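Paenibacillus xanthan lyase (Paenibacillus, PDB 6F2P) cleaves the terminal mannosyl-glucuronosyl linkage of xanthan side chains by beta-elimination, as a polysaccharide lyase of family 8. Local coordinates at residues G458-L463 against S692-T697; S643-A648 against F661-P666; T673-A678 against T703-V708; S699-I704 against N736-G741; M731-N736 against V747-T752. All coordinates share one frame; numbering follows the deposited sequence.

Contact 1 (G458-L463 against S692-T697)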
# COMPACT_ATOMS: atom_id res chain seq x y z
N GLY A 458 5.04 -0.24 -2.88
CA GLY A 458 3.72 -0.78 -3.12
C GLY A 458 3.68 -1.49 -4.45
O GLY A 458 4.70 -2.02 -4.91
N GLY A 459 2.51 -1.49 -5.09
CA GLY A 459 2.34 -2.18 -6.35
C GLY A 459 0.90 -2.30 -6.76
O GLY A 459 0.02 -1.65 -6.19
N THR A 460 0.66 -3.14 -7.76
CA THR A 460 -0.68 -3.38 -8.28
C THR A 460 -0.81 -4.81 -8.82
O THR A 460 0.16 -5.56 -8.85
CB THR A 460 -1.08 -2.36 -9.37
OG1 THR A 460 -2.47 -2.50 -9.66
CG2 THR A 460 -0.28 -2.59 -10.65
N ASP A 461 -2.00 -5.19 -9.27
CA ASP A 461 -2.26 -6.58 -9.58
C ASP A 461 -3.33 -6.75 -10.64
O ASP A 461 -4.04 -5.81 -10.98
CB ASP A 461 -2.75 -7.29 -8.33
CG ASP A 461 -3.93 -6.59 -7.70
OD1 ASP A 461 -5.04 -6.65 -8.27
OD2 ASP A 461 -3.74 -5.96 -6.63
N ILE A 462 -3.47 -7.97 -11.13
CA ILE A 462 -4.48 -8.25 -12.13
C ILE A 462 -5.01 -9.68 -11.97
O ILE A 462 -4.29 -10.58 -11.54
CB ILE A 462 -3.95 -7.97 -13.56
CG1 ILE A 462 -5.07 -7.44 -14.46
CG2 ILE A 462 -3.29 -9.20 -14.16
CD1 ILE A 462 -4.56 -6.76 -15.71
N LEU A 463 -6.30 -9.86 -12.26
CA LEU A 463 -6.96 -11.16 -12.21
C LEU A 463 -6.95 -11.78 -10.82
O LEU A 463 -7.29 -12.95 -10.64
CB LEU A 463 -6.34 -12.11 -13.23
CG LEU A 463 -6.44 -11.63 -14.67
CD1 LEU A 463 -5.83 -12.63 -15.64
CD2 LEU A 463 -7.88 -11.35 -15.03
N SER A 692 -4.35 -2.23 -14.94
CA SER A 692 -4.47 -1.96 -13.51
C SER A 692 -3.45 -0.90 -13.11
O SER A 692 -2.27 -1.01 -13.45
CB SER A 692 -4.25 -3.23 -12.70
OG SER A 692 -4.49 -3.00 -11.32
N VAL A 693 -3.90 0.13 -12.41
CA VAL A 693 -3.02 1.24 -12.02
C VAL A 693 -3.11 1.54 -10.53
O VAL A 693 -4.19 1.49 -9.95
CB VAL A 693 -3.40 2.52 -12.77
CG1 VAL A 693 -2.34 3.61 -12.54
CG2 VAL A 693 -3.55 2.23 -14.24
N SER A 694 -1.98 1.87 -9.91
CA SER A 694 -1.99 2.34 -8.53
C SER A 694 -0.93 3.39 -8.33
O SER A 694 0.04 3.45 -9.08
CB SER A 694 -1.75 1.18 -7.56
OG SER A 694 -0.38 0.82 -7.56
N ASP A 695 -1.11 4.22 -7.31
CA ASP A 695 -0.10 5.19 -6.90
C ASP A 695 0.60 4.68 -5.64
O ASP A 695 0.09 4.83 -4.52
CB ASP A 695 -0.76 6.53 -6.62
CG ASP A 695 0.14 7.48 -5.86
OD1 ASP A 695 1.36 7.50 -6.16
OD2 ASP A 695 -0.36 8.19 -4.96
N PRO A 696 1.77 4.05 -5.81
CA PRO A 696 2.43 3.42 -4.66
C PRO A 696 2.95 4.45 -3.68
O PRO A 696 3.21 4.08 -2.54
CB PRO A 696 3.61 2.67 -5.29
CG PRO A 696 3.28 2.57 -6.73
CD PRO A 696 2.49 3.79 -7.07
N THR A 697 3.09 5.70 -4.10
CA THR A 697 3.61 6.74 -3.21
C THR A 697 2.54 7.12 -2.20
O THR A 697 2.85 7.65 -1.13
CB THR A 697 4.03 8.02 -3.97
OG1 THR A 697 2.86 8.75 -4.39
CG2 THR A 697 4.88 7.70 -5.17
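Two beta-sandwich parts of the family 8 lyase fold meet here: strand 457-462, an outermost strand of the super-sandwich sheet, lies against strand 688-694 of the C-terminal sandwich. The stretches 458-462 and 692-694 run roughly antiparallel, axes 6.3 Å apart, but side-chain hydroxyls rather than a ladder of backbone bonds join them. Two serine hydroxyls donate to carbonyls of the other strand. S692 OG, anti to the backbone N, donates to D461 O at 2.9 Å, arriving in the carbonyl plane. S694 has OG in the crowded position between N and carbonyl carbon (chi1 76°), reaching G459 O from above the carbonyl plane, also at 2.9 Å.

The charged partner is K746, whose NZ salt-bridges D461 OD1 and also hydrogen-bonds S692 OG, so the serine is gripped from two directions. T460 reaches between the serines; its OG1 lies 2.7 Å from S692 OG and is hydrogen-bonded to S744 OG.

The remaining contacts are looser van der Waals ones: T460 CB lies near S694 OG, and at the far end the P696 ring approaches the bare backbone of G458, with P696 CB 4.0 Å from G458 N.

Contact 2 (S643-A648 against F661-P666)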
# COMPACT_ATOMS: atom_id res chain seq x y z
N SER A 643 15.73 0.16 -15.81
CA SER A 643 16.50 1.38 -15.59
C SER A 643 15.94 2.13 -14.40
O SER A 643 15.00 1.68 -13.75
CB SER A 643 16.42 2.28 -16.82
OG SER A 643 15.14 2.89 -16.91
N SER A 644 16.52 3.29 -14.12
CA SER A 644 16.08 4.13 -13.02
C SER A 644 14.81 4.90 -13.40
O SER A 644 14.22 5.61 -12.59
CB SER A 644 17.20 5.10 -12.63
OG SER A 644 17.47 5.98 -13.70
N SER A 645 14.39 4.76 -14.65
CA SER A 645 13.22 5.49 -15.10
C SER A 645 12.01 4.57 -15.05
O SER A 645 10.90 5.01 -14.72
CB SER A 645 13.44 6.06 -16.51
OG SER A 645 12.31 6.81 -16.92
N ALA A 646 12.23 3.29 -15.34
CA ALA A 646 11.17 2.30 -15.29
C ALA A 646 11.73 0.89 -15.29
O ALA A 646 12.85 0.66 -15.73
CB ALA A 646 10.21 2.47 -16.47
N GLN A 647 10.92 -0.04 -14.80
CA GLN A 647 11.30 -1.44 -14.77
C GLN A 647 10.10 -2.23 -15.23
O GLN A 647 9.03 -2.15 -14.62
CB GLN A 647 11.73 -1.87 -13.36
CG GLN A 647 12.99 -1.16 -12.89
CD GLN A 647 13.32 -1.44 -11.44
OE1 GLN A 647 12.61 -1.00 -10.53
NE2 GLN A 647 14.41 -2.17 -11.22
N ALA A 648 10.25 -2.98 -16.31
CA ALA A 648 9.09 -3.63 -16.90
C ALA A 648 9.40 -5.05 -17.37
O ALA A 648 10.46 -5.31 -17.94
CB ALA A 648 8.53 -2.79 -18.03
N PHE A 661 6.82 2.69 -12.78
CA PHE A 661 7.28 4.00 -13.23
C PHE A 661 7.83 4.81 -12.04
O PHE A 661 7.10 5.07 -11.08
CB PHE A 661 6.13 4.78 -13.85
CG PHE A 661 5.67 4.25 -15.18
CD1 PHE A 661 6.32 4.62 -16.35
CD2 PHE A 661 4.58 3.41 -15.27
CE1 PHE A 661 5.90 4.14 -17.59
CE2 PHE A 661 4.15 2.93 -16.50
CZ PHE A 661 4.81 3.30 -17.66
N TRP A 662 9.09 5.23 -12.14
CA TRP A 662 9.79 5.84 -11.01
C TRP A 662 9.75 7.37 -10.95
O TRP A 662 10.07 7.96 -9.91
CB TRP A 662 11.24 5.37 -10.97
CG TRP A 662 11.37 3.92 -10.66
CD1 TRP A 662 11.76 2.93 -11.51
CD2 TRP A 662 11.07 3.28 -9.41
NE1 TRP A 662 11.74 1.71 -10.87
CE2 TRP A 662 11.32 1.90 -9.58
CE3 TRP A 662 10.63 3.74 -8.17
CZ2 TRP A 662 11.14 0.98 -8.55
CZ3 TRP A 662 10.46 2.82 -7.15
CH2 TRP A 662 10.71 1.46 -7.35
N ASN A 663 9.38 8.02 -12.05
CA ASN A 663 9.46 9.48 -12.12
C ASN A 663 8.11 10.15 -12.36
O ASN A 663 7.21 9.56 -12.95
CB ASN A 663 10.46 9.91 -13.19
CG ASN A 663 11.85 9.35 -12.96
OD1 ASN A 663 12.41 8.69 -13.83
ND2 ASN A 663 12.41 9.60 -11.78
N ASP A 664 7.99 11.39 -11.91
CA ASP A 664 6.78 12.16 -12.17
C ASP A 664 6.90 12.98 -13.46
O ASP A 664 6.57 14.16 -13.50
CB ASP A 664 6.45 13.06 -10.97
CG ASP A 664 5.72 12.32 -9.86
OD1 ASP A 664 5.11 11.26 -10.13
OD2 ASP A 664 5.73 12.82 -8.72
N GLU A 665 7.40 12.33 -14.51
CA GLU A 665 7.45 12.93 -15.84
C GLU A 665 6.88 11.92 -16.82
O GLU A 665 6.86 10.72 -16.52
CB GLU A 665 8.89 13.31 -16.21
CG GLU A 665 9.88 12.15 -16.11
CD GLU A 665 11.29 12.51 -16.57
OE1 GLU A 665 12.08 13.04 -15.76
OE2 GLU A 665 11.63 12.25 -17.75
N PRO A 666 6.39 12.39 -17.98
CA PRO A 666 5.95 11.48 -19.04
C PRO A 666 7.01 10.44 -19.39
O PRO A 666 8.15 10.80 -19.68
CB PRO A 666 5.72 12.42 -20.22
CG PRO A 666 5.26 13.67 -19.58
CD PRO A 666 6.05 13.79 -18.29
O HOH W 1 15.56 8.08 -14.42
O HOH W 2 8.93 7.22 -14.41
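The open end of the beta hairpin formed by strands 646-651 and 656-661 is closed here, where the chain enters one strand and leaves the other. A646 and F661 make the last antiparallel, non-hydrogen-bonded pair, with CA atoms 4.7 Å apart. Their side chains lie on one face of the sheet, where A646 CB comes obliquely to the F661 ring, which also packs on T667, V669, V672 and S674. Just past this pair, W662 N donates an almost straight bond to S645 O (3.2 Å).

The hairpin belongs to the C-terminal beta-sandwich, and the W662 side chain also packs on K483 and S485 of strand 481-488, in the super-sandwich domain. With CG beside its own backbone N, the indole lies so that NE1 donates to Q647 OE1 at 2.9 Å in a bent bond (N-H...O 134°). The acceptor is close to the ring plane, whereas the donor stands above the amide plane, the two planes being 50° apart. Q647 OE1 is also hydrogen-bonded by S485 OG, and the indole meets W456. A leucine in place of W662 has no NE1 to offer Q647 OE1 and would probably disturb the packing against W456.

Before the strand, S643 OG accepts from S645 N at 3.0 Å, an ST turn, with a weaker bond from A646 N; the same oxygen is hydrogen-bonded to E641. At the partly exposed end, N663 OD1 lies 3.6 Å from S645 OG and accepts a hydrogen bond from water 1, which also hydrogen-bonds S644 OG. N663 N donates to water 2, 3.0 Å from S645 O.

Contact 3 (T673-A678 against T703-V708); sequences TSNRKA and TIYIDV
N675 does with its side chain what a strand residue would do with its backbone. Up to S674 the pairing with strand 703-708 is regular antiparallel: T673 and D707 exchange two bonds, T673 N to D707 O and D707 N to T673 O, both 2.9 Å. At N675 the backbone turns off (psi 6°), and its N keeps a weak bond to Y705 O. Its CG sits in the crowded position between backbone N and carbonyl carbon (chi1 73°), which swings OD1 back to accept from Y705 N at 2.8 Å, the donor standing above the amide plane. ND2, on the other branch, donates to water 4, which is also hydrogen-bonded to T703 OG1, itself hydrogen-bonded to S872 OG.

S674 carries OG anti to its backbone N, so that it donates to R676 O (2.7 Å) in the carbonyl plane and ties S674 to the backbone two residues on. R676 bends at chi2 (-68°): CB and CG lie obliquely against I704 CG1, CB at 3.7 Å, while NH1 folds back to N675 O. NE donates to water 5, which in turn donates to T703 O. I706, bent at its own chi2, puts CD1 3.7 Å from S674 CB, and I704 CD1 reaches A678 CB at 4.2 Å.

Residues 675-677 thus carry the chain from strand 672-674 of one sandwich sheet to strand 678-684 of the other. Strand 703-708 lies between 672-674 and 731-736, with V708 packed on F689 and I691 of the facing sheet and Y705 OH hydrogen-bonded to D812 of strand 806-813.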
# COMPACT_ATOMS: atom_id res chain seq x y z
N THR A 673 2.36 4.50 -21.48
CA THR A 673 2.94 5.77 -21.10
C THR A 673 2.26 6.22 -19.81
O THR A 673 1.04 6.13 -19.68
CB THR A 673 2.73 6.85 -22.20
OG1 THR A 673 3.43 6.46 -23.39
CG2 THR A 673 3.25 8.19 -21.72
N SER A 674 3.07 6.68 -18.85
CA SER A 674 2.55 7.28 -17.62
C SER A 674 3.23 8.61 -17.37
O SER A 674 4.43 8.76 -17.64
CB SER A 674 2.77 6.36 -16.42
OG SER A 674 2.42 7.02 -15.21
N ASN A 675 2.47 9.57 -16.87
CA ASN A 675 3.02 10.88 -16.56
C ASN A 675 3.31 11.04 -15.07
O ASN A 675 3.67 12.12 -14.62
CB ASN A 675 2.08 11.99 -17.03
CG ASN A 675 0.84 12.12 -16.16
OD1 ASN A 675 0.39 11.15 -15.55
ND2 ASN A 675 0.28 13.32 -16.09
N ARG A 676 3.14 9.96 -14.31
CA ARG A 676 3.34 9.99 -12.86
C ARG A 676 3.96 8.69 -12.37
O ARG A 676 3.83 7.66 -13.01
CB ARG A 676 2.02 10.22 -12.14
CG ARG A 676 1.40 11.61 -12.33
CD ARG A 676 2.23 12.70 -11.64
NE ARG A 676 1.64 14.03 -11.81
CZ ARG A 676 1.83 14.83 -12.86
NH1 ARG A 676 2.61 14.45 -13.87
NH2 ARG A 676 1.24 16.02 -12.90
N LYS A 677 4.64 8.75 -11.22
CA LYS A 677 5.03 7.53 -10.52
C LYS A 677 3.81 6.63 -10.43
O LYS A 677 2.72 7.08 -10.08
CB LYS A 677 5.54 7.85 -9.11
CG LYS A 677 6.76 8.75 -9.09
CD LYS A 677 7.04 9.27 -7.68
CE LYS A 677 8.22 10.23 -7.68
NZ LYS A 677 8.69 10.50 -6.30
N ALA A 678 3.99 5.35 -10.75
CA ALA A 678 2.85 4.45 -10.80
C ALA A 678 3.30 3.01 -10.87
O ALA A 678 4.39 2.71 -11.37
CB ALA A 678 2.00 4.77 -12.01
N THR A 703 -4.05 13.39 -10.38
CA THR A 703 -4.35 12.34 -11.34
C THR A 703 -3.12 11.61 -11.84
O THR A 703 -1.98 12.05 -11.65
CB THR A 703 -5.10 12.91 -12.58
OG1 THR A 703 -4.35 14.00 -13.13
CG2 THR A 703 -6.48 13.42 -12.21
N ILE A 704 -3.36 10.48 -12.49
CA ILE A 704 -2.35 9.83 -13.29
C ILE A 704 -2.91 9.59 -14.68
O ILE A 704 -3.91 8.89 -14.83
CB ILE A 704 -1.95 8.47 -12.71
CG1 ILE A 704 -1.28 8.64 -11.34
CG2 ILE A 704 -1.02 7.74 -13.69
CD1 ILE A 704 -1.04 7.31 -10.61
N TYR A 705 -2.28 10.17 -15.69
CA TYR A 705 -2.67 9.93 -17.07
C TYR A 705 -1.91 8.73 -17.63
O TYR A 705 -0.70 8.60 -17.46
CB TYR A 705 -2.37 11.16 -17.92
CG TYR A 705 -3.41 12.25 -17.85
CD1 TYR A 705 -3.76 12.83 -16.63
CD2 TYR A 705 -4.01 12.74 -19.00
CE1 TYR A 705 -4.70 13.84 -16.57
CE2 TYR A 705 -4.95 13.76 -18.94
CZ TYR A 705 -5.29 14.30 -17.72
OH TYR A 705 -6.22 15.30 -17.66
N ILE A 706 -2.64 7.84 -18.28
CA ILE A 706 -2.06 6.66 -18.89
C ILE A 706 -2.45 6.58 -20.37
O ILE A 706 -3.62 6.73 -20.73
CB ILE A 706 -2.55 5.39 -18.17
CG1 ILE A 706 -2.12 5.40 -16.69
CG2 ILE A 706 -2.07 4.13 -18.89
CD1 ILE A 706 -0.66 5.08 -16.43
N ASP A 707 -1.46 6.35 -21.23
CA ASP A 707 -1.74 6.02 -22.63
C ASP A 707 -1.36 4.58 -22.87
O ASP A 707 -0.37 4.09 -22.33
CB ASP A 707 -0.95 6.93 -23.58
CG ASP A 707 -1.42 8.38 -23.55
OD1 ASP A 707 -2.57 8.62 -23.11
OD2 ASP A 707 -0.65 9.27 -23.96
N VAL A 708 -2.17 3.88 -23.66
CA VAL A 708 -1.80 2.55 -24.11
C VAL A 708 -1.77 2.51 -25.64
O VAL A 708 -2.79 2.74 -26.29
CB VAL A 708 -2.74 1.47 -23.56
CG1 VAL A 708 -2.37 0.11 -24.12
CG2 VAL A 708 -2.67 1.44 -22.06
O HOH W 3 1.94 4.48 -24.67
O HOH W 4 -1.64 14.04 -14.09
O HOH W 5 -0.52 14.14 -10.24

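Contact 4 (S699-I704 against N736-G741); sequences SNVGTI and NVNNSG
V737 is central where the loop leading into strand 703-708 meets the end of strand 731-736 and the loop after it, in the beta-sandwich. Its N donates to G702 O at 3.1 Å, nearly along the C=O axis, beyond the antiparallel, non-hydrogen-bonded pair T703-N736. One methyl, CG2, sits against the side-chain amide of N700, 3.6 Å from its CG; the other, CG1, meets I704 CD1 at 3.9 Å. N738 lies alongside V701, with OD1 3.4 Å from V701 CB.

Two Asx turns hold these groups. N700, its CG anti to the backbone N, accepts from G702 N at OD1 (2.9 Å) and donates from ND2 to T703 O (3.3 Å). N736 OD1 takes N738 N, leading into the type II turn V737-S740. An alanine at N700 loses both N700 bonds and the amide part of the surface under V737 CG2, and would probably loosen the G702 loop.

Further out, D695 OD2 accepts from N700 N, and two waters span the loops: water 6 between N700 O and N739 N, water 7 between V701 O and N736 OD1. With a single direct hydrogen bond across, the loops fit through V737 packing, asparagines that shape each backbone from within, and water bridges.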
# COMPACT_ATOMS: atom_id res chain seq x y z
N SER A 699 0.72 9.50 -2.15
CA SER A 699 0.76 10.92 -1.84
C SER A 699 0.51 11.81 -3.06
O SER A 699 0.71 13.02 -3.02
CB SER A 699 2.07 11.29 -1.13
OG SER A 699 3.19 11.04 -1.96
N ASN A 700 0.06 11.19 -4.14
CA ASN A 700 -0.46 11.90 -5.30
C ASN A 700 -1.92 12.25 -5.00
O ASN A 700 -2.76 11.36 -4.85
CB ASN A 700 -0.38 10.99 -6.52
CG ASN A 700 -0.74 11.71 -7.82
OD1 ASN A 700 -1.33 12.78 -7.82
ND2 ASN A 700 -0.38 11.10 -8.94
N VAL A 701 -2.22 13.55 -4.91
CA VAL A 701 -3.59 13.99 -4.61
C VAL A 701 -4.33 14.39 -5.88
O VAL A 701 -5.46 14.86 -5.82
CB VAL A 701 -3.61 15.18 -3.65
CG1 VAL A 701 -2.90 14.84 -2.35
CG2 VAL A 701 -2.98 16.38 -4.31
N GLY A 702 -3.68 14.22 -7.02
CA GLY A 702 -4.27 14.59 -8.29
C GLY A 702 -4.56 13.38 -9.15
O GLY A 702 -5.21 12.43 -8.70
N THR A 703 -4.05 13.39 -10.38
CA THR A 703 -4.35 12.34 -11.34
C THR A 703 -3.12 11.61 -11.84
O THR A 703 -1.98 12.05 -11.65
CB THR A 703 -5.10 12.91 -12.58
OG1 THR A 703 -4.35 14.00 -13.13
CG2 THR A 703 -6.48 13.42 -12.21
N ILE A 704 -3.36 10.48 -12.49
CA ILE A 704 -2.35 9.83 -13.29
C ILE A 704 -2.91 9.59 -14.68
O ILE A 704 -3.91 8.89 -14.83
CB ILE A 704 -1.95 8.47 -12.71
CG1 ILE A 704 -1.28 8.64 -11.34
CG2 ILE A 704 -1.02 7.74 -13.69
CD1 ILE A 704 -1.04 7.31 -10.61
N ASN A 736 -8.10 9.31 -11.04
CA ASN A 736 -8.03 10.23 -9.91
C ASN A 736 -7.62 9.45 -8.67
O ASN A 736 -8.41 8.70 -8.10
CB ASN A 736 -9.38 10.90 -9.69
CG ASN A 736 -9.31 12.04 -8.68
OD1 ASN A 736 -8.44 12.05 -7.80
ND2 ASN A 736 -10.23 12.98 -8.79
N VAL A 737 -6.37 9.61 -8.25
CA VAL A 737 -5.83 8.76 -7.19
C VAL A 737 -5.79 9.45 -5.84
O VAL A 737 -5.08 8.99 -4.95
CB VAL A 737 -4.40 8.27 -7.54
CG1 VAL A 737 -4.44 7.31 -8.71
CG2 VAL A 737 -3.49 9.45 -7.84
N ASN A 738 -6.52 10.54 -5.67
CA ASN A 738 -6.53 11.23 -4.38
C ASN A 738 -7.09 10.30 -3.31
O ASN A 738 -8.09 9.62 -3.54
CB ASN A 738 -7.35 12.52 -4.43
CG ASN A 738 -7.33 13.27 -3.11
OD1 ASN A 738 -6.27 13.46 -2.51
ND2 ASN A 738 -8.50 13.69 -2.66
N ASN A 739 -6.41 10.27 -2.16
CA ASN A 739 -6.76 9.39 -1.05
C ASN A 739 -6.85 7.92 -1.43
O ASN A 739 -7.68 7.18 -0.88
CB ASN A 739 -8.06 9.86 -0.38
CG ASN A 739 -7.93 11.25 0.22
OD1 ASN A 739 -6.86 11.66 0.66
ND2 ASN A 739 -9.04 11.99 0.23
N SER A 740 -5.99 7.48 -2.34
CA SER A 740 -6.02 6.11 -2.86
C SER A 740 -5.58 5.09 -1.84
O SER A 740 -6.02 3.94 -1.87
CB SER A 740 -5.15 5.98 -4.11
OG SER A 740 -3.77 6.03 -3.78
N GLY A 741 -4.68 5.49 -0.95
CA GLY A 741 -4.07 4.56 -0.01
C GLY A 741 -3.31 3.46 -0.74
O GLY A 741 -3.19 2.35 -0.24
O HOH W 6 -3.67 10.77 -2.20
O HOH W 7 -7.86 14.68 -7.51

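Contact 5 (M731-N736 against V747-T752)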
# COMPACT_ATOMS: atom_id res chain seq x y z
N MET A 731 -5.59 3.77 -26.88
CA MET A 731 -6.30 3.87 -25.61
C MET A 731 -5.73 5.01 -24.76
O MET A 731 -4.52 5.12 -24.59
CB MET A 731 -6.24 2.56 -24.84
CG MET A 731 -7.23 1.53 -25.33
SD MET A 731 -6.85 -0.14 -24.76
CE MET A 731 -5.71 -0.72 -26.01
N LYS A 732 -6.61 5.85 -24.24
CA LYS A 732 -6.20 6.94 -23.36
C LYS A 732 -7.16 7.05 -22.19
O LYS A 732 -8.37 7.05 -22.39
CB LYS A 732 -6.15 8.27 -24.11
CG LYS A 732 -5.01 8.38 -25.12
CD LYS A 732 -4.88 9.80 -25.68
CE LYS A 732 -3.60 9.93 -26.51
NZ LYS A 732 -3.44 11.26 -27.16
N PHE A 733 -6.63 7.14 -20.98
CA PHE A 733 -7.47 7.40 -19.81
C PHE A 733 -6.70 8.10 -18.71
O PHE A 733 -5.49 8.29 -18.82
CB PHE A 733 -8.13 6.12 -19.29
CG PHE A 733 -7.17 5.10 -18.75
CD1 PHE A 733 -6.50 4.23 -19.60
CD2 PHE A 733 -6.96 4.98 -17.38
CE1 PHE A 733 -5.62 3.27 -19.10
CE2 PHE A 733 -6.08 4.02 -16.87
CZ PHE A 733 -5.41 3.17 -17.73
N LYS A 734 -7.41 8.49 -17.65
CA LYS A 734 -6.77 9.06 -16.46
C LYS A 734 -7.40 8.46 -15.22
O LYS A 734 -8.53 7.99 -15.27
CB LYS A 734 -6.87 10.59 -16.44
CG LYS A 734 -8.29 11.11 -16.32
CD LYS A 734 -8.36 12.63 -16.47
CE LYS A 734 -9.81 13.10 -16.39
NZ LYS A 734 -9.97 14.56 -16.58
N VAL A 735 -6.66 8.48 -14.12
CA VAL A 735 -7.13 7.98 -12.83
C VAL A 735 -7.03 9.09 -11.81
O VAL A 735 -6.00 9.75 -11.72
CB VAL A 735 -6.22 6.85 -12.32
CG1 VAL A 735 -6.85 6.18 -11.10
CG2 VAL A 735 -5.92 5.84 -13.42
N ASN A 736 -8.10 9.31 -11.04
CA ASN A 736 -8.03 10.23 -9.91
C ASN A 736 -7.62 9.45 -8.67
O ASN A 736 -8.41 8.70 -8.10
CB ASN A 736 -9.38 10.90 -9.69
CG ASN A 736 -9.31 12.04 -8.68
OD1 ASN A 736 -8.44 12.05 -7.80
ND2 ASN A 736 -10.23 12.98 -8.79
N VAL A 747 -9.38 -0.84 -15.55
CA VAL A 747 -10.22 -0.55 -16.70
C VAL A 747 -10.00 -1.64 -17.75
O VAL A 747 -8.88 -2.08 -17.97
CB VAL A 747 -9.94 0.85 -17.29
CG1 VAL A 747 -8.50 0.97 -17.78
CG2 VAL A 747 -10.91 1.18 -18.42
N LYS A 748 -11.08 -2.11 -18.37
CA LYS A 748 -10.98 -3.14 -19.39
C LYS A 748 -11.63 -2.68 -20.69
O LYS A 748 -12.83 -2.39 -20.75
CB LYS A 748 -11.60 -4.46 -18.91
CG LYS A 748 -11.56 -5.58 -19.95
CD LYS A 748 -11.55 -6.97 -19.33
CE LYS A 748 -12.77 -7.20 -18.44
NZ LYS A 748 -12.89 -8.61 -17.98
N PHE A 749 -10.81 -2.59 -21.73
CA PHE A 749 -11.25 -2.12 -23.03
C PHE A 749 -11.61 -3.28 -23.95
O PHE A 749 -11.06 -4.38 -23.83
CB PHE A 749 -10.14 -1.30 -23.67
CG PHE A 749 -9.95 0.05 -23.05
CD1 PHE A 749 -10.73 1.13 -23.45
CD2 PHE A 749 -8.98 0.26 -22.07
CE1 PHE A 749 -10.55 2.39 -22.89
CE2 PHE A 749 -8.80 1.52 -21.50
CZ PHE A 749 -9.58 2.58 -21.91
N SER A 750 -12.53 -3.04 -24.88
CA SER A 750 -12.84 -4.03 -25.90
C SER A 750 -11.92 -3.84 -27.10
O SER A 750 -11.57 -2.71 -27.45
CB SER A 750 -14.30 -3.93 -26.32
OG SER A 750 -14.60 -2.65 -26.85
N LEU A 751 -11.52 -4.93 -27.74
CA LEU A 751 -10.64 -4.84 -28.90
C LEU A 751 -11.34 -5.25 -30.19
O LEU A 751 -10.81 -5.05 -31.29
CB LEU A 751 -9.40 -5.69 -28.70
CG LEU A 751 -8.43 -5.27 -27.59
CD1 LEU A 751 -7.20 -6.17 -27.60
CD2 LEU A 751 -8.04 -3.81 -27.75
N THR A 752 -12.52 -5.84 -30.06
CA THR A 752 -13.28 -6.30 -31.22
C THR A 752 -14.69 -5.72 -31.26
O THR A 752 -15.11 -4.98 -30.36
CB THR A 752 -13.40 -7.84 -31.26
OG1 THR A 752 -14.06 -8.30 -30.08
CG2 THR A 752 -12.02 -8.48 -31.38
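The stretches 731-736 and 747-750 face each other across the interior of a beta-sandwich, their axes 9.9 Å apart and their directions at 156°. Even the nearest CA atoms, those of M731 and F749, are 8.2 Å from each other, so side chains alone make the contact.

M731 and F749 reach toward each other. M731 CG stands almost on the ring normal of F749, 3.8 Å from its centroid, in a CH-pi contact. SD sits obliquely above the same ring, 3.5 Å from F749 CD2, a Met-aromatic contact. A bend at chi3 (-86°) then carries CE on to L751 CD2 at 4.2 Å.

F733 has its ring in the crowded position between backbone N and carbonyl carbon (chi1 65°). V747 presents CG1 to one face of that ring, 3.9 Å from its centroid, in a second CH-pi contact. The two phenylalanines cross obliquely, with F733 CD1 at the edge of the F749 ring, 4.0 Å from F749 CE2.

Around this apolar layer, M731 also touches V708, F733 touches I706 on the adjacent strand 703-708, and V747 packs on L715 of strand 714-718. On the other side of strand 731-736, K734 points away from the layer and salt-bridges D812 of strand 806-813.

Overall arrangement
Contacts 1 and 5 are the buried ones, yet opposite in chemistry: contact 1 joins two sandwich parts through hydroxyls, carbonyls and a lysine, whereas contact 5 is an apolar layer between facing sheets. They adjoin where V693 touches F733 and V735. Contacts 2, 3 and 4 are partly buried and recruit ordered water. Contacts 3 and 4 share strand 703-708, the first pairing it with 672-674, the second extending from its start into loops; I704 N and V708 N tie it to 731-736 of contact 5. Contact 2 binds contact 3 through D664 OD1 and K677 N, while D695 also joins contact 1 to contact 4, packing CB on V737 and I704.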